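Local coordinates for protein complement factor MASP-3 (Homo sapiens, PDB 3DEM) that probably acts as a serine protease of the complement lectin pathway, its calcium-binding CUB1-EGF-CUB2 region carrying the interaction sites for mannan-binding lectin and ficolins, at residues 212-217 with 266-271. Residues are numbered along the deposited sequence; the frame is centred on the assembly and turned at random.
Sequences IFDIED and GENRGW. With CA (calcium ion), chain F.
Asp214 and Gly270 form a single antiparallel bridge, a hydrogen-bonded pair that joins the loop segments 212-217 and 266-271. Asp214 N gives its hydrogen to Gly270 O at 2.7 Å, and Gly270 N returns a bond to Asp214 O at 2.9 Å. Gly270 has a positive phi (96°), at which a side chain would press on the preceding carbonyl. The Asp214 carboxylate, CG anti to the backbone N (chi1 178°), adds a third, nearly straight bond: Arg269 N meets OD2 at 3.0 Å from well above the carboxylate plane. Beside it, Ile212 CD1 sits over the centre of one face of the Arg269 guanidinium, whose NE bonds to Pro184 O. On the buried side of the bridge, Trp271 meets two side chains: its CB lies 3.7 Å from Phe213 CD1, and its ring atom CD1 is equally close to Ile215 CD1. Phe260 meets the indole edge-to-face. At the metal end, Glu216, its chain extended beyond CG, lays CB and CG against the amide end of Asn268, the two side chains crossing at about a right angle, and binds calcium through OE1 at 2.2 Å. Two waters, Asp226, Asp263 and Ser265 complete this calcium site at one end of the CUB beta-sandwich, characteristic of calcium-binding CUB domains.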
ATOM      1  N   ILE A 212     -43.710   1.213  16.782  1.00 40.55           N
ATOM      2  CA  ILE A 212     -42.968   0.058  16.268  1.00 40.54           C
ATOM      3  C   ILE A 212     -42.470  -0.855  17.385  1.00 40.24           C
ATOM      4  O   ILE A 212     -41.941  -0.387  18.391  1.00 39.93           O
ATOM      5  CB  ILE A 212     -41.755   0.493  15.398  1.00 40.65           C
ATOM      6  CG1 ILE A 212     -42.222   1.036  14.049  1.00 40.68           C
ATOM      7  CG2 ILE A 212     -40.812  -0.666  15.165  1.00 40.97           C
ATOM      8  CD1 ILE A 212     -41.194   1.927  13.369  1.00 40.77           C
ATOM      9  N   PHE A 213     -42.668  -2.157  17.198  1.00 40.23           N
ATOM     10  CA  PHE A 213     -42.071  -3.176  18.048  1.00 40.37           C
ATOM     11  C   PHE A 213     -41.330  -4.180  17.162  1.00 40.33           C
ATOM     12  O   PHE A 213     -41.940  -4.885  16.358  1.00 39.98           O
ATOM     13  CB  PHE A 213     -43.137  -3.878  18.889  1.00 40.47           C
ATOM     14  CG  PHE A 213     -42.574  -4.792  19.940  1.00 40.45           C
ATOM     15  CD1 PHE A 213     -42.300  -4.311  21.215  1.00 40.34           C
ATOM     16  CD2 PHE A 213     -42.319  -6.126  19.661  1.00 40.32           C
ATOM     17  CE1 PHE A 213     -41.785  -5.142  22.195  1.00 40.48           C
ATOM     18  CE2 PHE A 213     -41.799  -6.972  20.638  1.00 40.46           C
ATOM     19  CZ  PHE A 213     -41.536  -6.478  21.908  1.00 40.70           C
ATOM     20  N   ASP A 214     -40.012  -4.230  17.306  1.00 40.33           N
ATOM     21  CA  ASP A 214     -39.173  -5.007  16.397  1.00 40.34           C
ATOM     22  C   ASP A 214     -37.928  -5.482  17.134  1.00 40.40           C
ATOM     23  O   ASP A 214     -36.918  -4.777  17.201  1.00 40.34           O
ATOM     24  CB  ASP A 214     -38.810  -4.164  15.168  1.00 40.24           C
ATOM     25  CG  ASP A 214     -37.891  -4.886  14.195  1.00 40.43           C
ATOM     26  OD1 ASP A 214     -37.726  -6.124  14.288  1.00 40.19           O
ATOM     27  OD2 ASP A 214     -37.333  -4.194  13.316  1.00 40.76           O
ATOM     28  N   ILE A 215     -38.033  -6.679  17.706  1.00 40.39           N
ATOM     29  CA  ILE A 215     -36.931  -7.324  18.406  1.00 40.50           C
ATOM     30  C   ILE A 215     -36.643  -8.643  17.707  1.00 40.56           C
ATOM     31  O   ILE A 215     -37.554  -9.441  17.483  1.00 40.65           O
ATOM     32  CB  ILE A 215     -37.270  -7.570  19.893  1.00 40.42           C
ATOM     33  CG1 ILE A 215     -37.686  -6.256  20.565  1.00 40.53           C
ATOM     34  CG2 ILE A 215     -36.073  -8.183  20.625  1.00 40.57           C
ATOM     35  CD1 ILE A 215     -37.889  -6.359  22.066  1.00 40.44           C
ATOM     36  N   GLU A 216     -35.386  -8.856  17.330  1.00 40.51           N
ATOM     37  CA  GLU A 216     -34.992 -10.071  16.631  1.00 40.39           C
ATOM     38  C   GLU A 216     -35.528 -11.310  17.345  1.00 40.45           C
ATOM     39  O   GLU A 216     -35.414 -11.430  18.569  1.00 40.52           O
ATOM     40  CB  GLU A 216     -33.467 -10.151  16.537  1.00 40.39           C
ATOM     41  CG  GLU A 216     -32.953 -11.162  15.527  1.00 40.35           C
ATOM     42  CD  GLU A 216     -31.449 -11.341  15.603  1.00 40.68           C
ATOM     43  OE1 GLU A 216     -30.812 -10.663  16.436  1.00 40.50           O
ATOM     44  OE2 GLU A 216     -30.902 -12.166  14.838  1.00 40.95           O
ATOM     45  N   ASP A 217     -36.116 -12.228  16.586  1.00 40.29           N
ATOM     46  CA  ASP A 217     -36.601 -13.474  17.162  1.00 40.33           C
ATOM     47  C   ASP A 217     -36.252 -14.680  16.297  1.00 40.37           C
ATOM     48  O   ASP A 217     -35.572 -14.554  15.280  1.00 40.30           O
ATOM     49  CB  ASP A 217     -38.110 -13.409  17.437  1.00 40.32           C
ATOM     50  CG  ASP A 217     -38.950 -13.389  16.163  1.00 40.97           C
ATOM     51  OD1 ASP A 217     -38.385 -13.323  15.049  1.00 41.39           O
ATOM     52  OD2 ASP A 217     -40.193 -13.447  16.275  1.00 41.48           O
ATOM     53  N   GLY A 266     -27.631  -8.137  13.878  1.00 40.50           N
ATOM     54  CA  GLY A 266     -28.965  -7.655  13.504  1.00 40.50           C
ATOM     55  C   GLY A 266     -29.142  -6.143  13.469  1.00 40.67           C
ATOM     56  O   GLY A 266     -28.319  -5.398  14.007  1.00 40.74           O
ATOM     57  N   GLU A 267     -30.220  -5.685  12.833  1.00 40.63           N
ATOM     58  CA  GLU A 267     -30.491  -4.247  12.706  1.00 40.64           C
ATOM     59  C   GLU A 267     -31.918  -3.868  13.110  1.00 40.58           C
ATOM     60  O   GLU A 267     -32.454  -2.857  12.657  1.00 40.62           O
ATOM     61  CB  GLU A 267     -30.217  -3.764  11.275  1.00 40.60           C
ATOM     62  CG  GLU A 267     -28.830  -4.109  10.737  1.00 40.88           C
ATOM     63  CD  GLU A 267     -27.708  -3.390  11.479  1.00 41.27           C
ATOM     64  OE1 GLU A 267     -27.969  -2.332  12.097  1.00 41.17           O
ATOM     65  OE2 GLU A 267     -26.561  -3.887  11.436  1.00 41.19           O
ATOM     66  N   ASN A 268     -32.530  -4.671  13.968  1.00 40.39           N
ATOM     67  CA  ASN A 268     -33.910  -4.426  14.396  1.00 40.42           C
ATOM     68  C   ASN A 268     -34.145  -3.063  15.075  1.00 40.38           C
ATOM     69  O   ASN A 268     -33.254  -2.517  15.728  1.00 40.30           O
ATOM     70  CB  ASN A 268     -34.403  -5.591  15.259  1.00 40.31           C
ATOM     71  CG  ASN A 268     -34.197  -6.934  14.576  1.00 40.45           C
ATOM     72  OD1 ASN A 268     -35.112  -7.470  13.942  1.00 40.68           O
ATOM     73  ND2 ASN A 268     -32.984  -7.461  14.663  1.00 39.48           N
ATOM     74  N   ARG A 269     -35.346  -2.520  14.905  1.00 40.30           N
ATOM     75  CA  ARG A 269     -35.630  -1.134  15.298  1.00 40.33           C
ATOM     76  C   ARG A 269     -35.959  -0.914  16.786  1.00 40.44           C
ATOM     77  O   ARG A 269     -35.885   0.210  17.289  1.00 40.55           O
ATOM     78  CB  ARG A 269     -36.723  -0.545  14.402  1.00 40.26           C
ATOM     79  CG  ARG A 269     -36.355  -0.589  12.919  1.00 40.27           C
ATOM     80  CD  ARG A 269     -37.422   0.032  12.049  1.00 40.44           C
ATOM     81  NE  ARG A 269     -37.382   1.493  12.110  1.00 41.12           N
ATOM     82  CZ  ARG A 269     -38.077   2.297  11.307  1.00 41.16           C
ATOM     83  NH1 ARG A 269     -38.878   1.789  10.376  1.00 40.57           N
ATOM     84  NH2 ARG A 269     -37.970   3.617  11.435  1.00 41.28           N
ATOM     85  N   GLY A 270     -36.318  -1.984  17.487  1.00 40.41           N
ATOM     86  CA  GLY A 270     -36.531  -1.899  18.922  1.00 40.42           C
ATOM     87  C   GLY A 270     -37.972  -1.705  19.358  1.00 40.65           C
ATOM     88  O   GLY A 270     -38.900  -2.279  18.778  1.00 40.91           O
ATOM     89  N   TRP A 271     -38.160  -0.876  20.381  1.00 40.59           N
ATOM     90  CA  TRP A 271     -39.431  -0.818  21.090  1.00 40.56           C
ATOM     91  C   TRP A 271     -39.588   0.473  21.879  1.00 40.39           C
ATOM     92  O   TRP A 271     -38.614   1.163  22.189  1.00 40.22           O
ATOM     93  CB  TRP A 271     -39.552  -2.006  22.053  1.00 40.43           C
ATOM     94  CG  TRP A 271     -38.385  -2.119  23.005  1.00 40.57           C
ATOM     95  CD1 TRP A 271     -37.237  -2.837  22.813  1.00 40.49           C
ATOM     96  CD2 TRP A 271     -38.256  -1.494  24.292  1.00 40.58           C
ATOM     97  NE1 TRP A 271     -36.399  -2.697  23.903  1.00 40.83           N
ATOM     98  CE2 TRP A 271     -37.000  -1.877  24.822  1.00 40.60           C
ATOM     99  CE3 TRP A 271     -39.071  -0.639  25.042  1.00 40.77           C
ATOM    100  CZ2 TRP A 271     -36.546  -1.436  26.067  1.00 40.22           C
ATOM    101  CZ3 TRP A 271     -38.623  -0.207  26.284  1.00 40.66           C
ATOM    102  CH2 TRP A 271     -37.369  -0.606  26.783  1.00 40.54           C
TER
HETATM  103 CA    CA F8001     -29.809  -9.004  17.582  1.00 32.61          CA
HETATM  104  O   HOH W   1     -28.628  -7.138  18.509  1.00 30.11           O
HETATM  105  O   HOH W   2     -30.937  -7.344  16.271  1.00 31.50           O